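Local coordinates for ferripyochelin binding protein (Salmonella enterica subsp. enterica serovar Typhimurium, PDB 3R3R), which binds zinc and, as a member of the gamma-class carbonic anhydrase family, may act as a carbonic anhydrase-like metalloprotein, at residues 70-75 and 80-85; 62-67 and 169-174; 144-147 and 152-155. All coordinates share one frame; numbering follows the deposited sequence. Where two conformers were deposited one is given.

Contact 1 of 3, residues 70-75 and 80-85; sequences HVTHKS and HGNPLI. With ZN (zinc ion), chain B.
Thr72 and Asn82 pair as antiparallel hydrogen-bonded partners, their side chains lying alongside and pointing the same way, with Thr72 CB 3.9 Å from Asn82 CB. Two backbone bonds define the pairing: Thr72 N donates to Asn82 O at 3.0 Å (158° at the hydrogen), and Asn82 N returns a bond to Thr72 O, also at 3.0 Å. In the second bond the donor stands above the carbonyl plane. The Thr72 carbonyl has further neighbours: Gly81 CA makes a CA-H...O approach to it, and Asn53 ND2 also donates to it. Thr72 OG1 bonds to Asp117.

One residue back, Val71 brings CB and CG1 against 80-85. Its CG1 lies anti to the carbonyl carbon, a torsion that brings the methyl 3.7 Å from Leu84 CB. Farther out, Lys74 lays its CG methylene against the backbone of His80, 3.7 Å from His80 C, while its extended chain leads away.

The side chain of His70 leaves the backbone away from 80-85, and CG anti to the backbone N (chi1 -165°) carries ND1 to the zinc ion, 2.1 Å from His70 ND1. The opposite nitrogen, NE2, bonds to Asp51, a second-shell carboxylate that should fix the rotation of the ring. His99 NE2 and three waters also bind the zinc, and water 2 lies in the plane of the His70 ring.

Two histidines from one chain match the metal site of the gamma class, where a third usually comes from an adjacent subunit. The paired backbone bonds at Thr72 would be expected to limit the movement of the chain after His70, and so of the metal ligand's surroundings.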
loop_
_atom_site.group_PDB
_atom_site.type_symbol
_atom_site.label_atom_id
_atom_site.label_comp_id
_atom_site.label_asym_id
_atom_site.label_seq_id
_atom_site.Cartn_x
_atom_site.Cartn_y
_atom_site.Cartn_z
ATOM N N HIS A 70 6.566 -4.120 -3.715
ATOM C CA HIS A 70 7.147 -5.413 -4.048
ATOM C C HIS A 70 7.363 -6.231 -2.763
ATOM O O HIS A 70 6.919 -5.837 -1.680
ATOM C CB HIS A 70 8.424 -5.235 -4.888
ATOM C CG HIS A 70 8.884 -6.490 -5.572
ATOM N ND1 HIS A 70 10.194 -6.923 -5.552
ATOM C CD2 HIS A 70 8.193 -7.416 -6.284
ATOM C CE1 HIS A 70 10.291 -8.054 -6.230
ATOM N NE2 HIS A 70 9.094 -8.374 -6.685
ATOM N N VAL A 71 8.006 -7.386 -2.922
ATOM C CA VAL A 71 7.996 -8.463 -1.942
ATOM C C VAL A 71 9.303 -9.249 -2.063
ATOM O O VAL A 71 9.992 -9.149 -3.088
ATOM C CB VAL A 71 6.817 -9.424 -2.221
ATOM C CG1 VAL A 71 5.484 -8.768 -1.853
ATOM C CG2 VAL A 71 6.812 -9.907 -3.690
ATOM N N THR A 72 9.642 -10.029 -1.034
ATOM C CA THR A 72 10.830 -10.874 -1.071
ATOM C C THR A 72 10.438 -12.332 -1.315
ATOM O O THR A 72 9.456 -12.847 -0.757
ATOM C CB THR A 72 11.664 -10.709 0.228
ATOM O OG1 THR A 72 12.224 -9.389 0.227
ATOM C CG2 THR A 72 12.822 -11.705 0.305
ATOM N N HIS A 73 11.213 -12.983 -2.171
ATOM C CA HIS A 73 10.980 -14.364 -2.577
ATOM C C HIS A 73 11.179 -15.360 -1.446
ATOM O O HIS A 73 11.788 -15.060 -0.403
ATOM C CB HIS A 73 11.905 -14.697 -3.756
ATOM C CG HIS A 73 13.330 -14.957 -3.368
ATOM N ND1 HIS A 73 14.193 -13.951 -2.983
ATOM C CD2 HIS A 73 14.049 -16.105 -3.334
ATOM C CE1 HIS A 73 15.379 -14.471 -2.722
ATOM N NE2 HIS A 73 15.314 -15.776 -2.912
ATOM N N LYS A 74 10.690 -16.570 -1.693
ATOM C CA LYS A 74 10.736 -17.661 -0.732
ATOM C C LYS A 74 11.990 -18.474 -0.992
ATOM O O LYS A 74 12.287 -18.816 -2.140
ATOM C CB LYS A 74 9.489 -18.523 -0.908
ATOM C CG LYS A 74 8.216 -17.757 -0.626
ATOM C CD LYS A 74 7.016 -18.500 -1.207
ATOM C CE LYS A 74 5.734 -17.695 -1.007
ATOM N NZ LYS A 74 4.562 -18.303 -1.691
ATOM N N SER A 75 12.719 -18.800 0.069
ATOM C CA SER A 75 13.958 -19.556 -0.077
ATOM C C SER A 75 14.238 -20.311 1.216
ATOM O O SER A 75 13.516 -20.171 2.204
ATOM C CB SER A 75 15.120 -18.610 -0.382
ATOM O OG SER A 75 15.423 -17.830 0.755
ATOM N N HIS A 80 8.885 -18.487 3.955
ATOM C CA HIS A 80 7.668 -17.700 3.758
ATOM C C HIS A 80 7.937 -16.525 2.824
ATOM O O HIS A 80 7.005 -15.887 2.343
ATOM C CB HIS A 80 7.202 -17.146 5.119
ATOM C CG HIS A 80 5.846 -16.496 5.091
ATOM N ND1 HIS A 80 5.639 -15.171 5.416
ATOM C CD2 HIS A 80 4.627 -17.004 4.792
ATOM C CE1 HIS A 80 4.353 -14.888 5.303
ATOM N NE2 HIS A 80 3.717 -15.982 4.921
ATOM N N GLY A 81 9.215 -16.196 2.642
ATOM C CA GLY A 81 9.569 -14.931 2.019
ATOM C C GLY A 81 8.993 -13.772 2.827
ATOM O O GLY A 81 8.751 -13.890 4.031
ATOM N N ASN A 82 8.794 -12.633 2.171
ATOM C CA ASN A 82 8.136 -11.478 2.797
ATOM C C ASN A 82 7.058 -10.969 1.868
ATOM O O ASN A 82 7.349 -10.219 0.939
ATOM C CB ASN A 82 9.128 -10.367 3.146
ATOM C CG ASN A 82 10.193 -10.838 4.118
ATOM O OD1 ASN A 82 10.010 -10.770 5.341
ATOM N ND2 ASN A 82 11.302 -11.310 3.595
ATOM N N PRO A 83 5.811 -11.397 2.100
ATOM C CA PRO A 83 4.705 -10.862 1.305
ATOM C C PRO A 83 4.404 -9.443 1.785
ATOM O O PRO A 83 4.958 -8.989 2.793
ATOM C CB PRO A 83 3.542 -11.804 1.650
ATOM C CG PRO A 83 3.842 -12.219 3.076
ATOM C CD PRO A 83 5.353 -12.333 3.148
ATOM N N LEU A 84 3.524 -8.759 1.068
ATOM C CA LEU A 84 3.146 -7.403 1.415
ATOM C C LEU A 84 1.680 -7.415 1.807
ATOM O O LEU A 84 0.817 -7.752 0.979
ATOM C CB LEU A 84 3.381 -6.492 0.209
ATOM C CG LEU A 84 2.935 -5.032 0.370
ATOM C CD1 LEU A 84 3.587 -4.349 1.576
ATOM C CD2 LEU A 84 3.274 -4.283 -0.916
ATOM N N ILE A 85 1.405 -7.054 3.058
ATOM C CA ILE A 85 0.055 -7.128 3.599
ATOM C C ILE A 85 -0.323 -5.740 4.061
ATOM O O ILE A 85 0.379 -5.163 4.884
ATOM C CB ILE A 85 0.005 -8.100 4.787
ATOM C CG1 ILE A 85 0.351 -9.521 4.325
ATOM C CG2 ILE A 85 -1.381 -8.049 5.448
ATOM C CD1 ILE A 85 0.711 -10.503 5.457
HETATM ZN ZN ZN B . 11.922 -6.130 -4.612
HETATM O O HOH W 1 12.562 -8.179 -3.791
HETATM O O HOH W 2 13.357 -7.022 -5.658
HETATM O O HOH W 3 13.917 -5.664 -3.528
#

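Contact 2 of 3, residues 62-67 and 169-174; sequences NIQDGS and NNYVKW
Tyr171 alone in the helical segment 169-174 touches 62-67, and it does so with Asn62 and Gln64, whose side chains alternate with the inward-turned Ile63. Regular i to i+4 bonds run past Tyr171 on the helix: Asn169 O accepts from Lys173 N at 3.1 Å, and Asn170 O from Trp174 N at 2.9 Å.

At Tyr171 itself the CA-CB bond is directed at the strand, and chi1 of -100° leaves the ring well off the usual staggered value. The side chain crosses that of Asn62 at about a right angle, yet the amide of Asn62 lies over one face of the ring as a stack, the planes 18° apart and Asn62 CG 3.5 Å from Tyr171 CG. Gln64 reaches the phenol end instead. Extended beyond CG, its chain carries the amide out toward the hydroxyl: Gln64 NE2 is 3.3 Å from Tyr171 CE2, and Gln64 CD is 3.4 Å from Tyr171 OH. The amide is almost parallel to the ring, yet it approaches obliquely.

Three residues on, the edge of the Trp174 indole points at the opposite face, its CE3 3.7 Å above the centre of the Tyr171 ring. The phenol is thereby held between an amide of the strand and an indole of its own helix.

Trp43 meets the Tyr171 ring edge-to-face. Strand 62-63 runs between the parallel strands 41-42 and 91-92 on one face of the left-handed beta-helix, with Asn62 bonded to the backbone of Val90 and Val92 and Ile63 to that of Gly41 and Trp43; helix 158-182 packs across the outside of that face.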
loop_
_atom_site.group_PDB
_atom_site.type_symbol
_atom_site.label_atom_id
_atom_site.label_comp_id
_atom_site.label_asym_id
_atom_site.label_seq_id
_atom_site.Cartn_x
_atom_site.Cartn_y
_atom_site.Cartn_z
ATOM N N ASN A 62 -5.970 3.433 -0.440
ATOM C CA ASN A 62 -5.434 4.106 -1.606
ATOM C C ASN A 62 -3.929 3.902 -1.694
ATOM O O ASN A 62 -3.207 3.985 -0.691
ATOM C CB ASN A 62 -5.820 5.596 -1.639
ATOM C CG ASN A 62 -5.415 6.356 -0.383
ATOM O OD1 ASN A 62 -6.162 6.404 0.630
ATOM N ND2 ASN A 62 -4.253 6.959 -0.437
ATOM N N ILE A 63 -3.481 3.612 -2.909
ATOM C CA ILE A 63 -2.072 3.532 -3.226
ATOM C C ILE A 63 -1.782 4.657 -4.215
ATOM O O ILE A 63 -2.165 4.588 -5.388
ATOM C CB ILE A 63 -1.681 2.163 -3.861
ATOM C CG1 ILE A 63 -2.161 0.968 -3.009
ATOM C CG2 ILE A 63 -0.170 2.114 -4.082
ATOM C CD1 ILE A 63 -1.612 0.933 -1.604
ATOM N N GLN A 64 -1.116 5.698 -3.731
ATOM C CA GLN A 64 -1.000 6.930 -4.495
ATOM C C GLN A 64 0.109 6.922 -5.545
ATOM O O GLN A 64 0.985 6.030 -5.589
ATOM C CB GLN A 64 -0.879 8.128 -3.557
ATOM C CG GLN A 64 -2.130 8.361 -2.750
ATOM C CD GLN A 64 -1.928 9.477 -1.733
ATOM O OE1 GLN A 64 -1.020 10.313 -1.887
ATOM N NE2 GLN A 64 -2.771 9.520 -0.720
ATOM N N ASP A 65 0.040 7.951 -6.381
ATOM C CA ASP A 65 0.768 8.037 -7.635
ATOM C C ASP A 65 2.251 7.822 -7.434
ATOM O O ASP A 65 2.863 8.395 -6.518
ATOM C CB ASP A 65 0.605 9.441 -8.252
ATOM C CG ASP A 65 -0.750 10.107 -7.945
ATOM O OD1 ASP A 65 -1.477 10.484 -8.905
ATOM O OD2 ASP A 65 -1.067 10.311 -6.750
ATOM N N GLY A 66 2.851 7.036 -8.323
ATOM C CA GLY A 66 4.296 6.850 -8.303
ATOM C C GLY A 66 4.826 5.874 -7.274
ATOM O O GLY A 66 6.031 5.719 -7.157
ATOM N N SER A 67 3.956 5.200 -6.537
ATOM C CA SER A 67 4.403 4.209 -5.568
ATOM C C SER A 67 4.880 2.922 -6.240
ATOM O O SER A 67 4.459 2.589 -7.354
ATOM C CB SER A 67 3.275 3.897 -4.575
ATOM O OG SER A 67 2.996 5.022 -3.753
ATOM N N ASN A 169 -11.445 8.085 3.724
ATOM C CA ASN A 169 -12.781 8.438 3.231
ATOM C C ASN A 169 -12.706 9.353 1.999
ATOM O O ASN A 169 -13.423 9.150 1.009
ATOM C CB ASN A 169 -13.607 9.139 4.314
ATOM C CG ASN A 169 -13.955 8.240 5.497
ATOM O OD1 ASN A 169 -13.753 7.025 5.479
ATOM N ND2 ASN A 169 -14.498 8.852 6.535
ATOM N N ASN A 170 -11.846 10.370 2.072
ATOM C CA ASN A 170 -11.678 11.301 0.967
ATOM C C ASN A 170 -11.236 10.560 -0.281
ATOM O O ASN A 170 -11.758 10.788 -1.371
ATOM C CB ASN A 170 -10.640 12.381 1.297
ATOM C CG ASN A 170 -11.142 13.378 2.315
ATOM O OD1 ASN A 170 -12.347 13.537 2.490
ATOM N ND2 ASN A 170 -10.217 14.071 2.983
ATOM N N TYR A 171 -10.259 9.668 -0.120
ATOM C CA TYR A 171 -9.724 8.950 -1.273
ATOM C C TYR A 171 -10.719 7.961 -1.882
ATOM O O TYR A 171 -10.697 7.736 -3.088
ATOM C CB TYR A 171 -8.357 8.303 -0.971
ATOM C CG TYR A 171 -7.232 9.162 -1.517
ATOM C CD1 TYR A 171 -6.825 9.027 -2.841
ATOM C CD2 TYR A 171 -6.626 10.146 -0.742
ATOM C CE1 TYR A 171 -5.838 9.832 -3.385
ATOM C CE2 TYR A 171 -5.629 10.969 -1.282
ATOM C CZ TYR A 171 -5.245 10.795 -2.603
ATOM O OH TYR A 171 -4.252 11.567 -3.170
ATOM N N VAL A 172 -11.611 7.390 -1.079
ATOM C CA VAL A 172 -12.681 6.580 -1.658
ATOM C C VAL A 172 -13.607 7.476 -2.501
ATOM O O VAL A 172 -13.966 7.138 -3.632
ATOM C CB VAL A 172 -13.493 5.840 -0.568
ATOM C CG1 VAL A 172 -14.802 5.279 -1.147
ATOM C CG2 VAL A 172 -12.642 4.727 0.041
ATOM N N LYS A 173 -13.976 8.639 -1.970
ATOM C CA LYS A 173 -14.804 9.577 -2.722
ATOM C C LYS A 173 -14.125 9.984 -4.036
ATOM O O LYS A 173 -14.763 10.013 -5.100
ATOM C CB LYS A 173 -15.122 10.819 -1.880
ATOM C CG LYS A 173 -15.956 10.555 -0.629
ATOM C CD LYS A 173 -16.321 11.864 0.063
ATOM C CE LYS A 173 -16.922 11.615 1.435
ATOM N NZ LYS A 173 -15.915 11.015 2.350
ATOM N N TRP A 174 -12.837 10.302 -3.964
ATOM C CA TRP A 174 -12.133 10.773 -5.142
ATOM C C TRP A 174 -11.992 9.673 -6.185
ATOM O O TRP A 174 -12.199 9.925 -7.368
ATOM C CB TRP A 174 -10.795 11.426 -4.765
ATOM C CG TRP A 174 -10.988 12.675 -3.904
ATOM C CD1 TRP A 174 -12.063 13.539 -3.925
ATOM C CD2 TRP A 174 -10.120 13.154 -2.870
ATOM N NE1 TRP A 174 -11.895 14.516 -2.979
ATOM C CE2 TRP A 174 -10.711 14.306 -2.321
ATOM C CE3 TRP A 174 -8.892 12.725 -2.361
ATOM C CZ2 TRP A 174 -10.107 15.042 -1.306
ATOM C CZ3 TRP A 174 -8.305 13.451 -1.341
ATOM C CH2 TRP A 174 -8.917 14.590 -0.820
#

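Contact 3 of 3, residues 144-147 and 152-155; sequences LYLG and QIRP
Leu144 meets both Ile153 and Arg154 through its backbone, in strands whose directions differ by 161° and whose axes approach to 4.7 Å: Leu144 N donates to Arg154 O at 2.9 Å, and Ile153 N to Leu144 O at 2.8 Å, both nearly straight. Two residues thus stand opposite one, and Ile153 has helix-like backbone angles (-90°/-51°) where its neighbours are extended, the signature of a classic beta bulge. The next pair, Tyr145 with Gln152, is antiparallel and non-hydrogen-bonded.

On the face carrying Tyr145 and Gln152, the two side chains run side by side in the same direction. Tyr145 CE1 rests 3.4 Å from Gln152 CG, the methylene chain approaching the ring obliquely. The hydroxyl is hydrogen-bonded to the carbonyl oxygen of Glu140.

This antiparallel hairpin, 143-146 with 151-155, ends the left-handed beta-helix: strand 143-146 is the last of the parallel strands on its sheet, bonded through Tyr145 to Met126 and Gly128, and strand 151-155 turns back along it as the outermost strand.

Leu144 and Arg154 share the other face. With CG between the backbone N and the carbonyl carbon, the Arg154 chain runs extended to NE and brings its guanidinium group to Leu144 CD2, which lies over one face of it, 3.8 Å from Arg154 NH2. What holds that group in place is polar: Arg154 NH1 donates to Pro155 O at 3.1 Å, almost within the guanidinium plane, and forms a salt bridge with Glu160 in helix 158-182. Leu146, in one of its two conformers, crosses Ile153 at about a right angle, Leu146 CD2 touching Ile153 CG1 at 3.6 Å.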
loop_
_atom_site.group_PDB
_atom_site.type_symbol
_atom_site.label_atom_id
_atom_site.label_comp_id
_atom_site.label_asym_id
_atom_site.label_seq_id
_atom_site.Cartn_x
_atom_site.Cartn_y
_atom_site.Cartn_z
ATOM N N LEU A 144 2.977 9.092 16.002
ATOM C CA LEU A 144 3.648 9.679 14.855
ATOM C C LEU A 144 5.099 9.224 14.834
ATOM O O LEU A 144 5.794 9.304 15.853
ATOM C CB LEU A 144 3.615 11.201 14.976
ATOM C CG LEU A 144 4.473 11.962 13.962
ATOM C CD1 LEU A 144 3.923 11.763 12.554
ATOM C CD2 LEU A 144 4.532 13.447 14.293
ATOM N N TYR A 145 5.538 8.755 13.666
ATOM C CA TYR A 145 6.926 8.378 13.437
ATOM C C TYR A 145 7.458 9.190 12.288
ATOM O O TYR A 145 6.757 9.405 11.293
ATOM C CB TYR A 145 7.009 6.894 13.069
ATOM C CG TYR A 145 6.461 6.034 14.168
ATOM C CD1 TYR A 145 7.293 5.555 15.173
ATOM C CD2 TYR A 145 5.097 5.764 14.249
ATOM C CE1 TYR A 145 6.793 4.798 16.204
ATOM C CE2 TYR A 145 4.587 5.007 15.274
ATOM C CZ TYR A 145 5.442 4.525 16.257
ATOM O OH TYR A 145 4.955 3.778 17.300
ATOM N N LEU A 146 8.688 9.656 12.427
ATOM C CA LEU A 146 9.310 10.291 11.265
ATOM C C LEU A 146 10.821 10.243 11.363
ATOM O O LEU A 146 11.404 10.003 12.394
ATOM C CB LEU A 146 8.801 11.721 11.113
ATOM C CG LEU A 146 9.265 12.674 12.210
ATOM C CD1 LEU A 146 10.561 13.356 11.808
ATOM C CD2 LEU A 146 8.191 13.718 12.537
ATOM N N GLY A 147 11.430 10.357 10.183
ATOM C CA GLY A 147 12.874 10.322 10.070
ATOM C C GLY A 147 13.365 9.136 9.275
ATOM O O GLY A 147 12.610 8.234 8.911
ATOM N N GLN A 152 10.030 7.397 17.039
ATOM C CA GLN A 152 8.697 7.642 17.580
ATOM C C GLN A 152 8.698 9.036 18.178
ATOM O O GLN A 152 9.444 9.298 19.120
ATOM C CB GLN A 152 8.374 6.620 18.665
ATOM C CG GLN A 152 6.917 6.663 19.093
ATOM C CD GLN A 152 6.621 5.742 20.249
ATOM O OE1 GLN A 152 6.087 4.640 20.079
ATOM N NE2 GLN A 152 6.971 6.184 21.439
ATOM N N ILE A 153 7.874 9.934 17.648
ATOM C CA ILE A 153 7.923 11.342 18.033
ATOM C C ILE A 153 7.001 11.622 19.218
ATOM O O ILE A 153 7.427 12.204 20.222
ATOM C CB ILE A 153 7.539 12.259 16.837
ATOM C CG1 ILE A 153 8.401 11.941 15.614
ATOM C CG2 ILE A 153 7.657 13.736 17.204
ATOM C CD1 ILE A 153 9.867 12.123 15.863
ATOM N N ARG A 154 5.745 11.188 19.110
ATOM C CA ARG A 154 4.731 11.538 20.103
ATOM C C ARG A 154 3.438 10.821 19.745
ATOM O O ARG A 154 3.275 10.371 18.613
ATOM C CB ARG A 154 4.477 13.042 20.080
ATOM C CG ARG A 154 4.004 13.552 18.726
ATOM C CD ARG A 154 3.481 14.966 18.858
ATOM N NE ARG A 154 3.198 15.578 17.561
ATOM C CZ ARG A 154 2.130 15.316 16.806
ATOM N NH1 ARG A 154 1.227 14.437 17.211
ATOM N NH2 ARG A 154 1.966 15.934 15.641
ATOM N N PRO A 155 2.504 10.709 20.704
ATOM C CA PRO A 155 1.191 10.164 20.347
ATOM C C PRO A 155 0.499 11.067 19.340
ATOM O O PRO A 155 0.715 12.283 19.325
ATOM C CB PRO A 155 0.425 10.197 21.676
ATOM C CG PRO A 155 1.500 10.147 22.713
ATOM C CD PRO A 155 2.616 10.980 22.146
#

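How the contacts relate
Contact 1 is the one at the metal: it contains His70, whose side chain comes within about 3 Å of that of His99, also a ligand of the zinc. Contacts 2 and 3 lie away from this site. The centres of contacts 1 and 2 are 24 Å apart on opposite sides of the chain's centre, although residues 62-67 are followed after two residues by 70-75. Contact 3 is 27 Å from contact 1 and 23 Å from contact 2, centre to centre, with nearest atoms about 15 Å apart in both cases. Contacts 2 and 3 share a sheet, and strand 151-155 is followed, after two residues, by helix 158-182, which supplies Tyr171.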